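Local coordinates for protein multiheme cytochrome cf (PDB 6QVM) that probably reduces insoluble extracellular Fe(III) by passing electrons along a chain of c-type hemes while inserted in the bacterial S-layer, at residues Gly125-Gln130 with Ala195-Thr200; Met137-Ala142 with Asn207-Lys212; Gly144-Val149 with Gln168-Trp173. All blocks are in the same frame, centred on the assembly; numbering follows the deposited sequence.

Contact 1: residues Gly125-Gln130 with Ala195-Thr200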
ATOM      1  N   GLY A 125     -23.064  14.902  36.386  1.00 57.72           N
ATOM      2  CA  GLY A 125     -23.109  16.263  36.881  1.00 57.85           C
ATOM      3  C   GLY A 125     -21.850  17.048  36.555  1.00 65.39           C
ATOM      4  O   GLY A 125     -20.900  16.558  35.948  1.00 64.46           O
ATOM      5  N   ASN A 126     -21.864  18.310  36.974  1.00 69.00           N
ATOM      6  CA  ASN A 126     -20.712  19.179  36.796  1.00 61.23           C
ATOM      7  C   ASN A 126     -19.683  18.936  37.896  1.00 69.21           C
ATOM      8  O   ASN A 126     -20.018  18.550  39.020  1.00 72.60           O
ATOM      9  CB  ASN A 126     -21.147  20.644  36.770  1.00 57.51           C
ATOM     10  CG  ASN A 126     -22.067  20.949  35.605  1.00 63.34           C
ATOM     11  OD1 ASN A 126     -22.400  20.061  34.823  1.00 73.83           O
ATOM     12  ND2 ASN A 126     -22.498  22.198  35.493  1.00 72.82           N
ATOM     13  N   ILE A 127     -18.415  19.161  37.552  1.00 60.95           N
ATOM     14  CA  ILE A 127     -17.308  18.764  38.410  1.00 57.75           C
ATOM     15  C   ILE A 127     -17.256  19.644  39.655  1.00 59.26           C
ATOM     16  O   ILE A 127     -17.392  20.873  39.583  1.00 56.33           O
ATOM     17  CB  ILE A 127     -15.986  18.819  37.626  1.00 60.63           C
ATOM     18  CG1 ILE A 127     -14.809  18.395  38.502  1.00 54.47           C
ATOM     19  CG2 ILE A 127     -15.748  20.206  37.041  1.00 55.85           C
ATOM     20  CD1 ILE A 127     -14.505  16.925  38.430  1.00 53.08           C
ATOM     21  N   THR A 128     -17.054  19.013  40.807  1.00 51.42           N
ATOM     22  CA  THR A 128     -16.865  19.729  42.058  1.00 52.52           C
ATOM     23  C   THR A 128     -15.406  19.649  42.486  1.00 55.77           C
ATOM     24  O   THR A 128     -14.632  18.823  41.996  1.00 53.74           O
ATOM     25  CB  THR A 128     -17.770  19.172  43.166  1.00 61.81           C
ATOM     26  OG1 THR A 128     -17.397  17.823  43.477  1.00 58.37           O
ATOM     27  CG2 THR A 128     -19.236  19.211  42.735  1.00 52.30           C
ATOM     28  N   LYS A 129     -15.049  20.525  43.427  1.00 49.11           N
ATOM     29  CA  LYS A 129     -13.668  20.634  43.878  1.00 51.09           C
ATOM     30  C   LYS A 129     -13.162  19.328  44.475  1.00 56.20           C
ATOM     31  O   LYS A 129     -11.974  19.010  44.354  1.00 64.75           O
ATOM     32  CB  LYS A 129     -13.560  21.775  44.889  1.00 54.32           C
ATOM     33  CG  LYS A 129     -12.148  22.175  45.277  1.00 48.66           C
ATOM     34  CD  LYS A 129     -12.127  23.642  45.660  1.00 60.01           C
ATOM     35  CE  LYS A 129     -10.819  24.057  46.296  1.00 51.49           C
ATOM     36  NZ  LYS A 129     -10.840  25.513  46.597  1.00 67.33           N
ATOM     37  N   GLN A 130     -14.043  18.549  45.104  1.00 56.98           N
ATOM     38  CA  GLN A 130     -13.582  17.327  45.750  1.00 58.67           C
ATOM     39  C   GLN A 130     -13.419  16.193  44.746  1.00 57.41           C
ATOM     40  O   GLN A 130     -12.493  15.387  44.873  1.00 57.45           O
ATOM     41  CB  GLN A 130     -14.531  16.920  46.878  1.00 55.57           C
ATOM     42  CG  GLN A 130     -15.923  16.492  46.425  1.00 57.93           C
ATOM     43  CD  GLN A 130     -16.810  16.089  47.579  1.00 64.73           C
ATOM     44  OE1 GLN A 130     -16.478  15.190  48.350  1.00 55.56           O
ATOM     45  NE2 GLN A 130     -17.944  16.766  47.716  1.00 52.23           N
ATOM     46  N   ALA A 195     -17.995  22.943  46.517  1.00 45.98           N
ATOM     47  CA  ALA A 195     -18.079  24.031  45.556  1.00 54.44           C
ATOM     48  C   ALA A 195     -17.760  23.513  44.162  1.00 56.19           C
ATOM     49  O   ALA A 195     -16.895  22.652  43.992  1.00 59.27           O
ATOM     50  CB  ALA A 195     -17.114  25.156  45.934  1.00 47.06           C
ATOM     51  N   ALA A 196     -18.484  24.017  43.169  1.00 52.58           N
ATOM     52  CA  ALA A 196     -18.175  23.678  41.787  1.00 61.93           C
ATOM     53  C   ALA A 196     -16.779  24.169  41.439  1.00 62.92           C
ATOM     54  O   ALA A 196     -16.452  25.337  41.662  1.00 64.03           O
ATOM     55  CB  ALA A 196     -19.206  24.299  40.845  1.00 43.50           C
ATOM     56  N   ALA A 197     -15.944  23.269  40.928  1.00 55.26           N
ATOM     57  CA  ALA A 197     -14.601  23.654  40.519  1.00 54.30           C
ATOM     58  C   ALA A 197     -14.670  24.668  39.386  1.00 52.78           C
ATOM     59  O   ALA A 197     -15.414  24.484  38.419  1.00 58.93           O
ATOM     60  CB  ALA A 197     -13.815  22.422  40.078  1.00 46.75           C
ATOM     61  N   SER A 198     -13.901  25.743  39.514  1.00 58.85           N
ATOM     62  CA  SER A 198     -13.867  26.739  38.459  1.00 60.12           C
ATOM     63  C   SER A 198     -12.972  26.271  37.319  1.00 52.94           C
ATOM     64  O   SER A 198     -12.111  25.403  37.479  1.00 40.68           O
ATOM     65  CB  SER A 198     -13.375  28.084  38.992  1.00 55.37           C
ATOM     66  OG  SER A 198     -12.067  27.980  39.528  1.00 57.85           O
ATOM     67  N   ARG A 199     -13.195  26.866  36.151  1.00 41.79           N
ATOM     68  CA  ARG A 199     -12.385  26.557  34.981  1.00 46.10           C
ATOM     69  C   ARG A 199     -10.893  26.675  35.282  1.00 40.63           C
ATOM     70  O   ARG A 199     -10.092  25.838  34.848  1.00 49.84           O
ATOM     71  CB  ARG A 199     -12.799  27.483  33.839  1.00 39.10           C
ATOM     72  CG  ARG A 199     -12.016  27.292  32.551  1.00 45.51           C
ATOM     73  CD  ARG A 199     -12.858  27.568  31.322  1.00 40.53           C
ATOM     74  NE  ARG A 199     -13.326  26.306  30.743  1.00 55.17           N
ATOM     75  CZ  ARG A 199     -14.596  26.016  30.444  1.00 56.44           C
ATOM     76  NH1 ARG A 199     -15.567  26.900  30.666  1.00 50.71           N
ATOM     77  NH2 ARG A 199     -14.903  24.839  29.906  1.00 64.81           N
ATOM     78  N   THR A 200     -10.505  27.712  36.029  1.00 40.58           N
ATOM     79  CA  THR A 200      -9.105  27.912  36.391  1.00 37.00           C
ATOM     80  C   THR A 200      -8.548  26.712  37.147  1.00 38.54           C
ATOM     81  O   THR A 200      -7.422  26.272  36.888  1.00 41.05           O
ATOM     82  CB  THR A 200      -8.968  29.185  37.228  1.00 50.10           C
ATOM     83  OG1 THR A 200      -9.239  30.330  36.410  1.00 49.51           O
ATOM     84  CG2 THR A 200      -7.569  29.299  37.834  1.00 42.92           C
TER
HETATM   85  O   HOH W   1     -17.805  22.744  37.880  1.00 57.73           O
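K129 and I127 meet A195 and A197 mainly through their backbones. K129 N donates to A195 O over 2.9 Å, at a C=O...N angle of 175°, and A197 N donates to I127 O over 3.1 Å. The two bonds bracket T128 and A196, which form a single antiparallel bridge as a non-hydrogen-bonded pair, with their CA atoms 4.2 Å apart. From the K129 backbone, CB lies 3.6 Å from A195 O; CG stands anti to the backbone N (chi1 -170°), and the extended CG, CD and CE carry the chain away from 195-200. At its tip NZ is hydrogen-bonded to S181 O, with a weak, long ion pair to E201. Beside the bridge, I127 CG2 approaches A197 CB at 4.2 Å, an apolar touch that continues onto L132 and V202. A water donates to both I127 O, at 2.6 Å, and A197 O, at 3.0 Å, so I127 O accepts from two donors. T128 and S198 are each the N-cap residue of a helix. The chemistry is thus main-chain pairing with small apolar groups alongside, which sets the starts of helices 129-139 and 199-212 side by side.

Contact 2: residues Met137-Ala142 with Asn207-Lys212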
ATOM      1  N   MET A 137      -6.168  12.374  41.390  1.00 68.06           N
ATOM      2  CA  MET A 137      -5.395  11.309  42.016  1.00 73.73           C
ATOM      3  C   MET A 137      -5.309  10.091  41.106  1.00 73.29           C
ATOM      4  O   MET A 137      -4.239   9.489  40.957  1.00 62.83           O
ATOM      5  CB  MET A 137      -6.016  10.939  43.361  1.00 78.38           C
ATOM      6  CG  MET A 137      -5.391   9.729  44.009  1.00 85.56           C
ATOM      7  SD  MET A 137      -6.475   9.017  45.258  1.00 81.45           S
ATOM      8  CE  MET A 137      -7.847   8.489  44.239  1.00 57.24           C
ATOM      9  N   VAL A 138      -6.433   9.711  40.493  1.00 61.80           N
ATOM     10  CA  VAL A 138      -6.436   8.618  39.521  1.00 65.82           C
ATOM     11  C   VAL A 138      -5.480   8.931  38.378  1.00 71.57           C
ATOM     12  O   VAL A 138      -4.565   8.157  38.073  1.00 70.75           O
ATOM     13  CB  VAL A 138      -7.858   8.366  38.993  1.00 57.72           C
ATOM     14  CG1 VAL A 138      -7.848   7.250  37.965  1.00 62.17           C
ATOM     15  CG2 VAL A 138      -8.810   8.053  40.131  1.00 59.73           C
ATOM     16  N   ALA A 139      -5.672  10.091  37.748  1.00 65.30           N
ATOM     17  CA  ALA A 139      -4.910  10.423  36.551  1.00 62.05           C
ATOM     18  C   ALA A 139      -3.418  10.516  36.846  1.00 61.63           C
ATOM     19  O   ALA A 139      -2.592  10.098  36.026  1.00 71.83           O
ATOM     20  CB  ALA A 139      -5.429  11.719  35.934  1.00 47.33           C
ATOM     21  N   LEU A 140      -3.046  11.074  37.999  1.00 59.33           N
ATOM     22  CA  LEU A 140      -1.637  11.102  38.375  1.00 52.21           C
ATOM     23  C   LEU A 140      -1.172   9.785  38.981  1.00 58.08           C
ATOM     24  O   LEU A 140      -0.009   9.691  39.386  1.00 49.12           O
ATOM     25  CB  LEU A 140      -1.353  12.249  39.346  1.00 53.32           C
ATOM     26  CG  LEU A 140      -1.448  13.662  38.767  1.00 63.28           C
ATOM     27  CD1 LEU A 140      -0.661  14.646  39.620  1.00 54.34           C
ATOM     28  CD2 LEU A 140      -0.957  13.674  37.329  1.00 60.84           C
ATOM     29  N   LYS A 141      -2.055   8.790  39.060  1.00 58.75           N
ATOM     30  CA  LYS A 141      -1.746   7.466  39.597  1.00 80.19           C
ATOM     31  C   LYS A 141      -1.002   7.583  40.928  1.00 86.37           C
ATOM     32  O   LYS A 141       0.085   7.038  41.129  1.00 92.70           O
ATOM     33  CB  LYS A 141      -0.954   6.641  38.583  1.00 86.63           C
ATOM     34  CG  LYS A 141      -1.682   6.399  37.271  1.00 94.39           C
ATOM     35  CD  LYS A 141      -0.866   5.530  36.335  1.00 96.29           C
ATOM     36  CE  LYS A 141       0.527   6.092  36.126  1.00 91.06           C
ATOM     37  NZ  LYS A 141       1.166   5.540  34.900  1.00 83.28           N
ATOM     38  N   ALA A 142      -1.622   8.323  41.844  1.00 91.99           N
ATOM     39  CA  ALA A 142      -1.005   8.691  43.110  1.00 90.30           C
ATOM     40  C   ALA A 142      -1.795   8.153  44.297  1.00 83.62           C
ATOM     41  O   ALA A 142      -1.802   8.763  45.368  1.00 88.06           O
ATOM     42  CB  ALA A 142      -0.852  10.207  43.214  1.00 79.31           C
ATOM     43  N   ASN A 207      -3.148  20.793  33.624  1.00 38.31           N
ATOM     44  CA  ASN A 207      -1.744  21.082  33.347  1.00 42.52           C
ATOM     45  C   ASN A 207      -0.826  20.148  34.124  1.00 46.29           C
ATOM     46  O   ASN A 207       0.225  19.736  33.618  1.00 57.30           O
ATOM     47  CB  ASN A 207      -1.431  22.547  33.669  1.00 37.04           C
ATOM     48  CG  ASN A 207      -2.087  23.507  32.698  1.00 49.27           C
ATOM     49  OD1 ASN A 207      -2.514  23.111  31.610  1.00 46.50           O
ATOM     50  ND2 ASN A 207      -2.193  24.770  33.097  1.00 54.34           N
ATOM     51  N   ALA A 208      -1.198  19.811  35.360  1.00 47.43           N
ATOM     52  CA  ALA A 208      -0.393  18.882  36.147  1.00 47.91           C
ATOM     53  C   ALA A 208      -0.421  17.477  35.557  1.00 52.52           C
ATOM     54  O   ALA A 208       0.578  16.752  35.631  1.00 55.92           O
ATOM     55  CB  ALA A 208      -0.880  18.861  37.594  1.00 48.52           C
ATOM     56  N   VAL A 209      -1.554  17.075  34.975  1.00 37.19           N
ATOM     57  CA  VAL A 209      -1.609  15.811  34.248  1.00 43.23           C
ATOM     58  C   VAL A 209      -0.741  15.881  32.996  1.00 48.10           C
ATOM     59  O   VAL A 209      -0.007  14.938  32.677  1.00 55.63           O
ATOM     60  CB  VAL A 209      -3.067  15.453  33.904  1.00 45.24           C
ATOM     61  CG1 VAL A 209      -3.120  14.143  33.147  1.00 47.09           C
ATOM     62  CG2 VAL A 209      -3.921  15.388  35.161  1.00 45.78           C
ATOM     63  N   GLN A 210      -0.797  17.007  32.279  1.00 48.25           N
ATOM     64  CA  GLN A 210       0.023  17.168  31.081  1.00 50.65           C
ATOM     65  C   GLN A 210       1.510  17.223  31.409  1.00 45.42           C
ATOM     66  O   GLN A 210       2.339  16.807  30.591  1.00 55.46           O
ATOM     67  CB  GLN A 210      -0.390  18.427  30.321  1.00 44.60           C
ATOM     68  CG  GLN A 210      -1.578  18.234  29.401  1.00 52.07           C
ATOM     69  CD  GLN A 210      -1.991  19.521  28.713  1.00 55.94           C
ATOM     70  OE1 GLN A 210      -2.152  20.559  29.356  1.00 67.04           O
ATOM     71  NE2 GLN A 210      -2.150  19.466  27.397  1.00 48.61           N
ATOM     72  N   ALA A 211       1.868  17.736  32.587  1.00 54.90           N
ATOM     73  CA  ALA A 211       3.273  17.769  32.976  1.00 51.40           C
ATOM     74  C   ALA A 211       3.802  16.364  33.235  1.00 50.18           C
ATOM     75  O   ALA A 211       4.960  16.065  32.925  1.00 56.18           O
ATOM     76  CB  ALA A 211       3.459  18.653  34.208  1.00 39.28           C
ATOM     77  N   LYS A 212       2.967  15.488  33.799  1.00 47.19           N
ATOM     78  CA  LYS A 212       3.408  14.132  34.105  1.00 57.85           C
ATOM     79  C   LYS A 212       3.502  13.260  32.860  1.00 59.29           C
ATOM     80  O   LYS A 212       4.376  12.389  32.784  1.00 64.46           O
ATOM     81  CB  LYS A 212       2.468  13.481  35.121  1.00 49.82           C
ATOM     82  CG  LYS A 212       2.963  12.130  35.615  1.00 62.78           C
ATOM     83  CD  LYS A 212       1.859  11.322  36.268  1.00 72.90           C
ATOM     84  CE  LYS A 212       2.279   9.870  36.437  1.00 77.50           C
ATOM     85  NZ  LYS A 212       3.380   9.712  37.420  1.00 81.73           N
TER
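L140 reaches helix 199-212 with one methyl, CD2, which rests 3.8 Å from V209 CA and 3.8 Å from K212 CD. The L140 and K212 side chains cross obliquely, and CB and CD of K212 pass beside L140 CD2. Next to them A139 CB touches V209 CG2 at 4.0 Å. V209 CG2 also meets L140 CD2, at 4.1 Å, so this one methyl serves both residues. Further out, K212 CE comes within 3.7 Å of L140 O, while K141 CE and K212 CE approach to 4.2 Å where the two lysine chains run nearly perpendicular. The like-charged K141 NZ and K212 NZ stay 5.4 Å apart on the exposed side, where some mutual repulsion is likely. What positions L140 and K141 is the end of helix 129-139: K141 takes positive phi (47°) in a Schellman motif, with A142 N bonded to M137 O and K141 N to V138 O. Y213, just beyond the second segment, adds a hydroxyl hydrogen bond to A139 O. Around this junction, Y179 touches L140 and A208, and V112 adds to V209. F109 of helix 102-113 packs on both helix ends, at A139 and V209, while W173 of helix 165-176 meets, of the two segments, only the 137-142 side, at L140 among others.

Contact 3: residues Gly144-Val149 with Gln168-Trp173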
ATOM      1  N   GLY A 144      -1.128   5.823  46.225  1.00 95.98           N
ATOM      2  CA  GLY A 144      -0.230   5.502  47.318  1.00 97.27           C
ATOM      3  C   GLY A 144       0.370   6.732  47.966  1.00104.81           C
ATOM      4  O   GLY A 144       0.825   6.683  49.114  1.00119.03           O
ATOM      5  N   GLU A 145       0.388   7.843  47.231  1.00104.25           N
ATOM      6  CA  GLU A 145       0.791   9.114  47.818  1.00 97.27           C
ATOM      7  C   GLU A 145      -0.349   9.751  48.603  1.00 90.24           C
ATOM      8  O   GLU A 145      -0.104  10.543  49.521  1.00 81.33           O
ATOM      9  CB  GLU A 145       1.277  10.065  46.723  1.00110.68           C
ATOM     10  CG  GLU A 145       2.296  11.089  47.193  1.00111.90           C
ATOM     11  CD  GLU A 145       3.591  10.443  47.640  1.00130.06           C
ATOM     12  OE1 GLU A 145       3.930   9.361  47.115  1.00122.55           O
ATOM     13  OE2 GLU A 145       4.263  11.011  48.525  1.00139.93           O
ATOM     14  N   VAL A 146      -1.591   9.414  48.256  1.00 70.13           N
ATOM     15  CA  VAL A 146      -2.757   9.984  48.920  1.00 82.14           C
ATOM     16  C   VAL A 146      -3.042   9.257  50.228  1.00 93.65           C
ATOM     17  O   VAL A 146      -3.423   9.880  51.225  1.00108.79           O
ATOM     18  CB  VAL A 146      -3.962   9.952  47.963  1.00 84.14           C
ATOM     19  CG1 VAL A 146      -5.265  10.165  48.716  1.00 70.89           C
ATOM     20  CG2 VAL A 146      -3.794  11.003  46.883  1.00 76.37           C
ATOM     21  N   ALA A 147      -2.843   7.938  50.257  1.00100.79           N
ATOM     22  CA  ALA A 147      -3.016   7.189  51.496  1.00100.98           C
ATOM     23  C   ALA A 147      -1.966   7.533  52.547  1.00 93.52           C
ATOM     24  O   ALA A 147      -2.102   7.107  53.699  1.00 97.00           O
ATOM     25  CB  ALA A 147      -2.983   5.688  51.205  1.00 84.02           C
ATOM     26  N   LYS A 148      -0.931   8.287  52.182  1.00 89.30           N
ATOM     27  CA  LYS A 148       0.143   8.632  53.105  1.00 90.13           C
ATOM     28  C   LYS A 148      -0.188   9.810  54.011  1.00 83.32           C
ATOM     29  O   LYS A 148       0.681  10.231  54.782  1.00 79.75           O
ATOM     30  CB  LYS A 148       1.427   8.943  52.329  1.00 95.90           C
ATOM     31  CG  LYS A 148       2.388   7.776  52.224  1.00 87.73           C
ATOM     32  CD  LYS A 148       3.732   8.210  51.670  1.00 73.52           C
ATOM     33  N   VAL A 149      -1.399  10.357  53.945  1.00 94.96           N
ATOM     34  CA  VAL A 149      -1.782  11.461  54.816  1.00 93.90           C
ATOM     35  C   VAL A 149      -2.611  10.902  55.963  1.00100.17           C
ATOM     36  O   VAL A 149      -3.382   9.947  55.801  1.00105.59           O
ATOM     37  CB  VAL A 149      -2.535  12.586  54.065  1.00 96.56           C
ATOM     38  CG1 VAL A 149      -1.647  13.197  52.992  1.00 89.97           C
ATOM     39  CG2 VAL A 149      -3.838  12.071  53.478  1.00 84.90           C
ATOM     40  N   GLN A 168     -11.617  12.654  50.624  1.00 84.90           N
ATOM     41  CA  GLN A 168     -11.097  13.437  51.743  1.00 81.19           C
ATOM     42  C   GLN A 168      -9.578  13.544  51.695  1.00 71.04           C
ATOM     43  O   GLN A 168      -9.017  14.645  51.687  1.00 60.47           O
ATOM     44  CB  GLN A 168     -11.552  12.829  53.070  1.00 94.16           C
ATOM     45  CG  GLN A 168     -12.966  13.213  53.471  1.00100.25           C
ATOM     46  CD  GLN A 168     -13.332  12.721  54.855  1.00 83.01           C
ATOM     47  OE1 GLN A 168     -12.694  11.816  55.389  1.00 83.82           O
ATOM     48  NE2 GLN A 168     -14.353  13.325  55.450  1.00 82.23           N
ATOM     49  N   LYS A 169      -8.891  12.403  51.682  1.00 73.20           N
ATOM     50  CA  LYS A 169      -7.431  12.429  51.676  1.00 73.61           C
ATOM     51  C   LYS A 169      -6.898  13.015  50.375  1.00 79.61           C
ATOM     52  O   LYS A 169      -5.860  13.689  50.365  1.00 73.67           O
ATOM     53  CB  LYS A 169      -6.881  11.026  51.904  1.00 81.77           C
ATOM     54  CG  LYS A 169      -7.867  10.078  52.573  1.00 83.22           C
ATOM     55  CD  LYS A 169      -7.153   8.879  53.162  1.00 85.64           C
ATOM     56  CE  LYS A 169      -6.433   9.256  54.439  1.00 85.25           C
ATOM     57  NZ  LYS A 169      -5.465   8.211  54.855  1.00 73.42           N
ATOM     58  N   ALA A 170      -7.594  12.766  49.265  1.00 69.68           N
ATOM     59  CA  ALA A 170      -7.147  13.278  47.972  1.00 68.22           C
ATOM     60  C   ALA A 170      -7.207  14.798  47.935  1.00 74.53           C
ATOM     61  O   ALA A 170      -6.302  15.456  47.405  1.00 63.71           O
ATOM     62  CB  ALA A 170      -7.994  12.689  46.847  1.00 62.79           C
ATOM     63  N   LEU A 171      -8.264  15.374  48.505  1.00 67.72           N
ATOM     64  CA  LEU A 171      -8.413  16.826  48.485  1.00 57.71           C
ATOM     65  C   LEU A 171      -7.306  17.518  49.273  1.00 57.72           C
ATOM     66  O   LEU A 171      -6.913  18.637  48.932  1.00 62.86           O
ATOM     67  CB  LEU A 171      -9.788  17.210  49.028  1.00 50.82           C
ATOM     68  CG  LEU A 171     -10.268  18.660  48.935  1.00 56.83           C
ATOM     69  CD1 LEU A 171     -10.114  19.203  47.526  1.00 47.92           C
ATOM     70  CD2 LEU A 171     -11.722  18.736  49.375  1.00 55.13           C
ATOM     71  N   VAL A 172      -6.797  16.869  50.321  1.00 63.18           N
ATOM     72  CA  VAL A 172      -5.718  17.458  51.105  1.00 68.63           C
ATOM     73  C   VAL A 172      -4.378  17.261  50.403  1.00 69.62           C
ATOM     74  O   VAL A 172      -3.525  18.158  50.395  1.00 81.31           O
ATOM     75  CB  VAL A 172      -5.720  16.876  52.529  1.00 66.28           C
ATOM     76  CG1 VAL A 172      -4.619  17.497  53.360  1.00 52.87           C
ATOM     77  CG2 VAL A 172      -7.078  17.074  53.167  1.00 68.74           C
ATOM     78  N   TRP A 173      -4.161  16.076  49.828  1.00 73.24           N
ATOM     79  CA  TRP A 173      -2.972  15.843  49.009  1.00 66.86           C
ATOM     80  C   TRP A 173      -2.866  16.879  47.897  1.00 59.77           C
ATOM     81  O   TRP A 173      -1.796  17.451  47.656  1.00 58.43           O
ATOM     82  CB  TRP A 173      -3.001  14.427  48.419  1.00 71.64           C
ATOM     83  CG  TRP A 173      -2.117  14.257  47.216  1.00 74.53           C
ATOM     84  CD1 TRP A 173      -0.755  14.149  47.208  1.00 68.03           C
ATOM     85  CD2 TRP A 173      -2.536  14.177  45.847  1.00 74.04           C
ATOM     86  NE1 TRP A 173      -0.302  14.008  45.919  1.00 79.13           N
ATOM     87  CE2 TRP A 173      -1.374  14.019  45.065  1.00 77.76           C
ATOM     88  CE3 TRP A 173      -3.780  14.226  45.205  1.00 67.71           C
ATOM     89  CZ2 TRP A 173      -1.419  13.906  43.678  1.00 76.66           C
ATOM     90  CZ3 TRP A 173      -3.821  14.109  43.828  1.00 74.16           C
ATOM     91  CH2 TRP A 173      -2.650  13.953  43.080  1.00 78.25           C
TER
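V146 turns its two methyls onto different parts of helix 165-176. CG2 approaches the W173 indole obliquely, 3.3 Å off the ring plane and displaced toward the rim, with W173 CD2 and CE3 each 3.6 Å from V146 CG2; the two side chains lie roughly perpendicular. W173 CG stands anti to its backbone N (chi1 160°), which starts the ring off toward the valine. The other methyl, V146 CG1, points at the helix backbone, 3.5 Å from A170 N, and also meets K169 CB. E145 joins from beside the valine: only its CG makes the contact, 4.1 Å from W173 NE1, while the carboxylate leads away from 168-173. The V149 and K169 side chains run alongside each other, pointing opposite ways, with V149 CG2 lying 3.6 Å from K169 CB. In the lysine, chi3 (75°) turns CE toward V149 O, and K169 NZ beyond it donates to V149 O over 2.9 Å, nearly in line with the carbonyl. A147 O lies further from K169 NZ, at 3.7 Å. The lysine thus combines apolar contact along its stem with a polar grip at its tip. A type I beta turn from V146 to V149, with a weak bond from V149 N to V146 O, brings both valines to this helix. The arrangement is a short helix and following turn laid against a longer helix, its apolar centre closed at one side by a lysine-to-carbonyl bond; it belongs to a small helical bundle consistent with the S-layer-binding module of this cytochrome.

Contacts 1 and 2 hold the same two helices, 129-139 and 199-212, at successive levels, their centres about 17 Å apart. Contact 1 joins the starts through backbone bonds and a bridging water, whereas contact 2 joins the far ends through methyl groups and lysine stems. Contact 3 lies inside the chain loops closed by both and brings helices 143-146 and 165-176 into the bundle. All three are partly buried: I127 and A197, A139 and V209, and V146, A170 and W173 lie inside, while exposed K141 and K212 edge contact 2 and the partly exposed K169 edges contact 3. W173 links contacts 2 and 3 by packing on M137, L140 and A142, and L171 reaches K129 and Q130 of contact 1.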